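Local atomic coordinates of polyprenyl synthetase (Nonlabens dokdonensis, PDB entry 6KD7), a protein that probably acts as a magnesium-dependent prenyltransferase that lengthens isoprenoid diphosphates, consistent with a geranylgeranyl diphosphate synthase. Residues Y54-K59 with I182-D187; A176-A181 with L193-G198; E188-L193 with E303-A308. All coordinates share one frame; numbering follows the deposited sequence.

Interaction 1 of 3, residues Y54-K59 with I182-D187; sequences YGATAK and IIAGVD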
# COMPACT_ATOMS: atom_id res chain seq x y z
N TYR A 54 -16.05 36.91 -40.84
CA TYR A 54 -17.28 37.71 -40.63
C TYR A 54 -16.92 39.20 -40.56
O TYR A 54 -17.80 40.05 -40.35
CB TYR A 54 -18.03 37.25 -39.38
CG TYR A 54 -18.87 36.01 -39.53
CD1 TYR A 54 -19.95 35.95 -40.38
CD2 TYR A 54 -18.61 34.89 -38.75
CE1 TYR A 54 -20.72 34.79 -40.51
CE2 TYR A 54 -19.39 33.75 -38.83
CZ TYR A 54 -20.45 33.69 -39.71
OH TYR A 54 -21.18 32.54 -39.75
N GLY A 55 -15.65 39.53 -40.70
CA GLY A 55 -15.27 40.92 -40.94
C GLY A 55 -14.37 41.47 -39.88
O GLY A 55 -13.86 42.56 -40.12
N ALA A 56 -14.15 40.80 -38.74
CA ALA A 56 -13.32 41.40 -37.68
C ALA A 56 -11.88 41.04 -37.96
O ALA A 56 -11.66 40.27 -38.88
CB ALA A 56 -13.79 40.94 -36.33
N THR A 57 -10.95 41.52 -37.15
CA THR A 57 -9.55 41.05 -37.17
C THR A 57 -9.31 39.90 -36.18
O THR A 57 -10.01 39.79 -35.14
CB THR A 57 -8.60 42.21 -36.87
OG1 THR A 57 -8.92 42.79 -35.61
CG2 THR A 57 -8.72 43.28 -37.92
N ALA A 58 -8.28 39.11 -36.47
CA ALA A 58 -7.62 38.21 -35.53
C ALA A 58 -7.35 38.97 -34.24
O ALA A 58 -7.66 38.43 -33.15
CB ALA A 58 -6.34 37.68 -36.10
N LYS A 59 -6.77 40.16 -34.36
CA LYS A 59 -6.36 40.94 -33.18
C LYS A 59 -7.59 41.21 -32.31
O LYS A 59 -7.46 41.15 -31.10
CB LYS A 59 -5.68 42.23 -33.62
CG LYS A 59 -5.30 43.17 -32.49
CD LYS A 59 -4.88 44.55 -32.96
CE LYS A 59 -4.96 45.58 -31.86
NZ LYS A 59 -4.23 46.82 -32.21
N ILE A 182 -19.46 36.39 -32.55
CA ILE A 182 -19.92 37.40 -31.57
C ILE A 182 -19.00 38.60 -31.68
O ILE A 182 -19.47 39.72 -31.62
CB ILE A 182 -19.92 36.86 -30.13
CG1 ILE A 182 -21.06 35.86 -29.92
CG2 ILE A 182 -19.94 37.98 -29.10
CD1 ILE A 182 -20.85 35.04 -28.66
N ILE A 183 -17.70 38.37 -31.77
CA ILE A 183 -16.76 39.52 -31.82
C ILE A 183 -16.95 40.34 -33.11
O ILE A 183 -16.62 41.52 -33.10
CB ILE A 183 -15.33 39.03 -31.56
CG1 ILE A 183 -15.22 38.59 -30.10
CG2 ILE A 183 -14.32 40.11 -31.89
CD1 ILE A 183 -14.08 37.68 -29.80
N ALA A 184 -17.42 39.70 -34.18
CA ALA A 184 -17.62 40.37 -35.49
C ALA A 184 -18.98 41.08 -35.50
O ALA A 184 -19.32 41.65 -36.54
CB ALA A 184 -17.57 39.34 -36.62
N GLY A 185 -19.80 40.89 -34.47
CA GLY A 185 -21.08 41.60 -34.30
C GLY A 185 -22.19 40.87 -35.01
O GLY A 185 -23.28 41.41 -35.19
N VAL A 186 -21.98 39.63 -35.40
CA VAL A 186 -23.04 38.89 -36.14
C VAL A 186 -24.23 38.65 -35.21
O VAL A 186 -24.03 38.62 -34.00
CB VAL A 186 -22.37 37.61 -36.66
CG1 VAL A 186 -23.30 36.45 -36.87
CG2 VAL A 186 -21.60 37.93 -37.92
N ASP A 187 -25.41 38.42 -35.78
CA ASP A 187 -26.67 38.19 -35.02
C ASP A 187 -26.78 36.75 -34.51
O ASP A 187 -26.05 35.91 -34.97
CB ASP A 187 -27.90 38.71 -35.78
CG ASP A 187 -28.38 37.87 -36.94
OD1 ASP A 187 -27.83 36.81 -37.18
OD2 ASP A 187 -29.32 38.29 -37.59
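Y54 and V186 meet through matching first torsions: CG of Y54 (chi1 -80°) and CG2 of V186 both stand anti to their own carbonyl carbon, beside the backbone N. The CG2 methyl of V186 therefore reaches the root of the ring, 3.6 Å from Y54 CD1 and 3.7 Å from Y54 CG. It comes in obliquely, and the two side chains cross at about a right angle. The tightest touch is next to it, where A184 CB lies 3.5 Å from Y54 CB. The A184 methyl also approaches the carbonyl, 3.8 Å from Y54 O. Further along, A56 CB rests on A184, 4.0 Å from A184 CA. Here the backbones are nearest, with A56 CA 4.9 Å from A184 CA. No hydrogen bond joins the two segments. The contact is small and apolar, and methyl groups carry most of it.

Two helix ends lie side by side. G55 and G185 each close a helix with a Schellman motif and take positive phi, 120° and 87°. At G55 any side chain would collide with the carbonyl oxygen of Y54. Each turn then leads to an N-cap: T57 OG1 caps D60 N, and D187 OD1 caps E190 N. Both segments are thus tight corners between consecutive helices. The far end of the Y54 ring is held by a hydrogen bond from OH to E190 OE2, which probably limits how far the ring can shift beside V186.

In this largely helical fold, the corner between helices 42-54 and 58-82 leans on the corner between helices 158-183 and 188-215. I183 packs against helix 58-82, while Y54 extends the contact to I194 of helix 188-215 and to L305 in the loop before helix 309-322.

Interaction 2 of 3, residues A176-A181 with L193-G198; sequences ALQMGA and LIYDYG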
# COMPACT_ATOMS: atom_id res chain seq x y z
N ALA A 176 -16.16 27.93 -29.79
CA ALA A 176 -14.98 28.67 -30.29
C ALA A 176 -15.37 29.46 -31.56
O ALA A 176 -14.98 30.62 -31.66
CB ALA A 176 -13.83 27.73 -30.57
N LEU A 177 -16.10 28.83 -32.49
CA LEU A 177 -16.54 29.49 -33.75
C LEU A 177 -17.55 30.60 -33.41
O LEU A 177 -17.32 31.77 -33.81
CB LEU A 177 -17.13 28.44 -34.68
CG LEU A 177 -16.11 27.48 -35.28
CD1 LEU A 177 -16.79 26.25 -35.80
CD2 LEU A 177 -15.31 28.14 -36.39
N GLN A 178 -18.56 30.27 -32.60
CA GLN A 178 -19.60 31.23 -32.17
C GLN A 178 -18.95 32.45 -31.53
O GLN A 178 -19.44 33.56 -31.84
CB GLN A 178 -20.69 30.56 -31.36
CG GLN A 178 -21.71 31.57 -30.90
CD GLN A 178 -22.93 30.95 -30.29
OE1 GLN A 178 -23.83 31.70 -29.93
NE2 GLN A 178 -22.99 29.64 -30.15
N MET A 179 -17.85 32.31 -30.78
CA MET A 179 -17.25 33.47 -30.09
C MET A 179 -16.65 34.44 -31.13
O MET A 179 -16.53 35.67 -30.83
CB MET A 179 -16.16 33.07 -29.07
CG MET A 179 -16.79 32.36 -27.84
SD MET A 179 -15.64 31.53 -26.72
CE MET A 179 -14.52 32.83 -26.29
N GLY A 180 -16.12 33.91 -32.23
CA GLY A 180 -15.50 34.79 -33.26
C GLY A 180 -16.59 35.59 -33.94
O GLY A 180 -16.42 36.79 -34.11
N ALA A 181 -17.70 34.93 -34.22
CA ALA A 181 -18.92 35.51 -34.80
C ALA A 181 -19.45 36.62 -33.86
O ALA A 181 -19.77 37.72 -34.33
CB ALA A 181 -19.91 34.41 -35.07
N LEU A 193 -25.64 29.32 -36.65
CA LEU A 193 -25.36 28.53 -37.86
C LEU A 193 -23.88 28.12 -37.77
O LEU A 193 -23.56 26.96 -38.08
CB LEU A 193 -25.68 29.31 -39.14
CG LEU A 193 -27.17 29.42 -39.51
CD1 LEU A 193 -27.33 30.20 -40.81
CD2 LEU A 193 -27.84 28.07 -39.68
N ILE A 194 -22.99 29.04 -37.44
CA ILE A 194 -21.56 28.65 -37.34
C ILE A 194 -21.37 27.65 -36.19
O ILE A 194 -20.57 26.74 -36.35
CB ILE A 194 -20.58 29.84 -37.37
CG1 ILE A 194 -19.21 29.39 -37.89
CG2 ILE A 194 -20.52 30.54 -36.03
CD1 ILE A 194 -18.24 30.50 -38.13
N TYR A 195 -22.08 27.83 -35.08
CA TYR A 195 -22.07 26.88 -33.95
C TYR A 195 -22.36 25.48 -34.46
O TYR A 195 -21.59 24.57 -34.18
CB TYR A 195 -23.07 27.24 -32.85
CG TYR A 195 -23.07 26.34 -31.65
CD1 TYR A 195 -22.25 26.58 -30.56
CD2 TYR A 195 -23.95 25.29 -31.56
CE1 TYR A 195 -22.29 25.79 -29.42
CE2 TYR A 195 -24.00 24.48 -30.43
CZ TYR A 195 -23.13 24.71 -29.38
OH TYR A 195 -23.18 23.91 -28.26
N ASP A 196 -23.44 25.34 -35.20
CA ASP A 196 -23.91 24.05 -35.75
C ASP A 196 -22.82 23.41 -36.62
O ASP A 196 -22.68 22.16 -36.59
CB ASP A 196 -25.19 24.24 -36.56
CG ASP A 196 -26.41 24.56 -35.71
OD1 ASP A 196 -26.30 24.54 -34.45
OD2 ASP A 196 -27.47 24.80 -36.33
N TYR A 197 -22.16 24.20 -37.47
CA TYR A 197 -21.02 23.71 -38.26
C TYR A 197 -20.04 23.05 -37.27
O TYR A 197 -19.59 21.92 -37.53
CB TYR A 197 -20.37 24.85 -39.03
CG TYR A 197 -18.95 24.61 -39.46
CD1 TYR A 197 -18.61 23.54 -40.27
CD2 TYR A 197 -17.94 25.45 -39.05
CE1 TYR A 197 -17.30 23.33 -40.69
CE2 TYR A 197 -16.63 25.22 -39.41
CZ TYR A 197 -16.31 24.14 -40.21
OH TYR A 197 -15.00 23.93 -40.53
N GLY A 198 -19.62 23.80 -36.25
CA GLY A 198 -18.69 23.34 -35.20
C GLY A 198 -19.18 22.02 -34.56
O GLY A 198 -18.38 21.12 -34.42
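L177 and I194 form the tight part of this contact between two consecutive, nearly antiparallel helices. The helix axes approach to 8.0 Å at an angle of 157°. The two side chains cross at about a right angle, with L177 CB 3.9 Å from I194 CG1. I194 CG2 occupies the crowded position between backbone N and carbonyl carbon, and from there it meets A181 CB at 4.0 Å. L177 CD1 fills a notch beside G198, 3.5 Å from G198 CA. The same methyl meets Y197 obliquely, 3.5 Å from Y197 CD2. G198 leaves room for it, since a CB there would come within about 3.0 Å of L177 CD1. Beyond the pair, L177 also packs on L46, and Y197 OH bonds to S319 OG. An alanine in place of I194 would probably open a gap beside L177 CB and A181 CB, where CG1, CD1 and CG2 now pack.

The other side is the more open one, for Y195 is partly exposed. There the extended Q178 side chain passes its ring, with the amide and ring planes 83° apart.

No hydrogen bond links the two helices here. Their cohesion in these segments rests on buried apolar groups, consistent with close fit, not polar pairing, setting the spacing of this helical hairpin.

Interaction 3 of 3, residues E188-L193 with E303-A308; sequences EKEQEL and EELSIA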
# COMPACT_ATOMS: atom_id res chain seq x y z
N GLU A 188 -27.74 36.48 -33.62
CA GLU A 188 -27.89 35.15 -33.00
C GLU A 188 -28.14 34.07 -34.03
O GLU A 188 -27.56 33.02 -33.88
CB GLU A 188 -29.10 35.11 -32.08
CG GLU A 188 -28.96 36.00 -30.88
CD GLU A 188 -29.58 35.46 -29.61
OE1 GLU A 188 -29.23 35.98 -28.55
OE2 GLU A 188 -30.38 34.52 -29.69
N LYS A 189 -28.97 34.33 -35.04
CA LYS A 189 -29.30 33.30 -36.04
C LYS A 189 -28.02 32.86 -36.76
O LYS A 189 -27.83 31.66 -36.93
CB LYS A 189 -30.29 33.90 -37.05
CG LYS A 189 -31.08 32.90 -37.88
CD LYS A 189 -31.98 33.59 -38.88
CE LYS A 189 -32.99 32.67 -39.53
NZ LYS A 189 -33.55 33.26 -40.77
N GLU A 190 -27.17 33.81 -37.13
CA GLU A 190 -25.90 33.50 -37.82
C GLU A 190 -24.95 32.79 -36.84
O GLU A 190 -24.38 31.79 -37.20
CB GLU A 190 -25.27 34.76 -38.41
CG GLU A 190 -24.11 34.49 -39.34
CD GLU A 190 -24.38 33.60 -40.54
OE1 GLU A 190 -25.53 33.42 -40.90
OE2 GLU A 190 -23.42 33.09 -41.09
N GLN A 191 -24.90 33.27 -35.60
CA GLN A 191 -24.02 32.67 -34.58
C GLN A 191 -24.36 31.20 -34.43
O GLN A 191 -23.47 30.40 -34.44
CB GLN A 191 -24.30 33.34 -33.24
CG GLN A 191 -23.62 34.68 -33.07
CD GLN A 191 -23.95 35.25 -31.71
OE1 GLN A 191 -24.11 34.52 -30.75
NE2 GLN A 191 -24.07 36.55 -31.65
N GLU A 192 -25.64 30.89 -34.36
CA GLU A 192 -26.07 29.49 -34.22
C GLU A 192 -25.70 28.69 -35.48
O GLU A 192 -25.50 27.49 -35.35
CB GLU A 192 -27.52 29.42 -33.76
CG GLU A 192 -27.73 30.20 -32.47
CD GLU A 192 -29.03 29.95 -31.73
OE1 GLU A 192 -29.06 30.19 -30.52
OE2 GLU A 192 -30.00 29.52 -32.37
N LEU A 193 -25.64 29.32 -36.65
CA LEU A 193 -25.36 28.53 -37.86
C LEU A 193 -23.88 28.12 -37.77
O LEU A 193 -23.56 26.96 -38.08
CB LEU A 193 -25.68 29.31 -39.14
CG LEU A 193 -27.17 29.42 -39.51
CD1 LEU A 193 -27.33 30.20 -40.81
CD2 LEU A 193 -27.84 28.07 -39.68
N GLU A 303 -21.84 25.86 -46.68
CA GLU A 303 -22.52 26.40 -47.87
C GLU A 303 -23.55 27.44 -47.41
O GLU A 303 -23.80 28.35 -48.16
CB GLU A 303 -23.21 25.31 -48.69
CG GLU A 303 -22.28 24.51 -49.59
CD GLU A 303 -22.78 23.12 -50.02
OE1 GLU A 303 -24.02 22.86 -49.98
OE2 GLU A 303 -21.92 22.26 -50.38
N GLU A 304 -24.14 27.28 -46.22
CA GLU A 304 -25.23 28.18 -45.77
C GLU A 304 -24.75 29.36 -44.91
O GLU A 304 -25.58 30.17 -44.54
CB GLU A 304 -26.29 27.38 -45.03
CG GLU A 304 -26.94 26.35 -45.92
CD GLU A 304 -27.85 25.39 -45.18
OE1 GLU A 304 -28.16 25.67 -44.01
OE2 GLU A 304 -28.24 24.38 -45.78
N LEU A 305 -23.46 29.44 -44.63
CA LEU A 305 -22.96 30.56 -43.79
C LEU A 305 -22.99 31.86 -44.59
O LEU A 305 -22.83 31.82 -45.81
CB LEU A 305 -21.54 30.23 -43.35
CG LEU A 305 -21.42 29.08 -42.35
CD1 LEU A 305 -19.98 28.70 -42.15
CD2 LEU A 305 -22.07 29.46 -41.03
N SER A 306 -23.17 32.98 -43.89
CA SER A 306 -23.14 34.32 -44.52
C SER A 306 -21.69 34.80 -44.56
O SER A 306 -21.34 35.68 -43.80
CB SER A 306 -24.02 35.26 -43.77
OG SER A 306 -24.07 36.51 -44.42
N ILE A 307 -20.89 34.18 -45.42
CA ILE A 307 -19.45 34.51 -45.60
C ILE A 307 -19.13 34.49 -47.11
O ILE A 307 -19.93 33.94 -47.86
CB ILE A 307 -18.54 33.53 -44.82
CG1 ILE A 307 -18.69 32.09 -45.32
CG2 ILE A 307 -18.77 33.63 -43.33
CD1 ILE A 307 -17.86 31.11 -44.56
N ALA A 308 -18.03 35.11 -47.51
CA ALA A 308 -17.61 35.17 -48.92
C ALA A 308 -17.26 33.77 -49.43
O ALA A 308 -16.72 32.99 -48.67
CB ALA A 308 -16.43 36.09 -49.04
O HOH W 1 -26.33 32.54 -43.25
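L193 and L305 bring the backbones nearest, their CA atoms 6.7 Å apart, where the first turns of helix 188-215 pass an irregular loop that makes an inverse gamma turn centred on S306. The main polar link is made by E190. Its CG stands anti to the backbone N, and a bend at chi2 (58°) sets CD off toward the loop. S306 N donates to E190 OE2 at 2.8 Å, and the bond is nearly straight, with an angle of 169° at the hydrogen. The donor comes from above the carboxylate, 36° out of its plane. The other oxygen reaches the loop through a water. That water donates to E190 OE1 at 2.6 Å and to E304 O at 2.8 Å. The carboxylate therefore holds the loop at two places, one direct and one bridged. With Y54 OH also bonded to OE2, this set of neighbours would probably favour the charged form of E190.

Around the polar link the packing is modest. S306 CB lies 3.6 Å from E190 CD. L305 turns its CD2 methyl to the helix, 4.1 Å from L193 CB and 3.9 Å from E190 OE2. An apolar group thus flanks one oxygen of the carboxylate. L193 CD1 comes up to the carbonyl of E304, 4.1 Å from E304 O.

In this contact E190 thus supplies the polar grip, and the two leucines the apolar one.

The loop joins helix 283-303 to helix 309-322. L305 is also packed against L315 of helix 309-322. I307 leans on M53 and Y54, so this loop between helices 283-303 and 309-322 rests on the ends of both helix 42-54 and helix 188-215.

How the interactions relate
The three contacts lie close together, on one side of the chain. The centres of interactions 1 and 2 are about 11 Å apart, those of 1 and 3 about 12 Å, and those of 2 and 3 about 8 Å. Y54 ties them: its OH is 2.7 Å from E190 OE2 in interaction 3, and its CE2 is 3.5 Å from I194 CD1 in interaction 2. A probable hydrogen bond of 3.1 Å joins V186 N to A181 O. Interactions 2 and 3 share L193. In interaction 2, G198 lies about 13 Å from the bound pyrophosphate, so it is outside the pocket. Helices 42-54, 58-82 and 188-215 also carry the pocket residues R43, H72, L76 and F205.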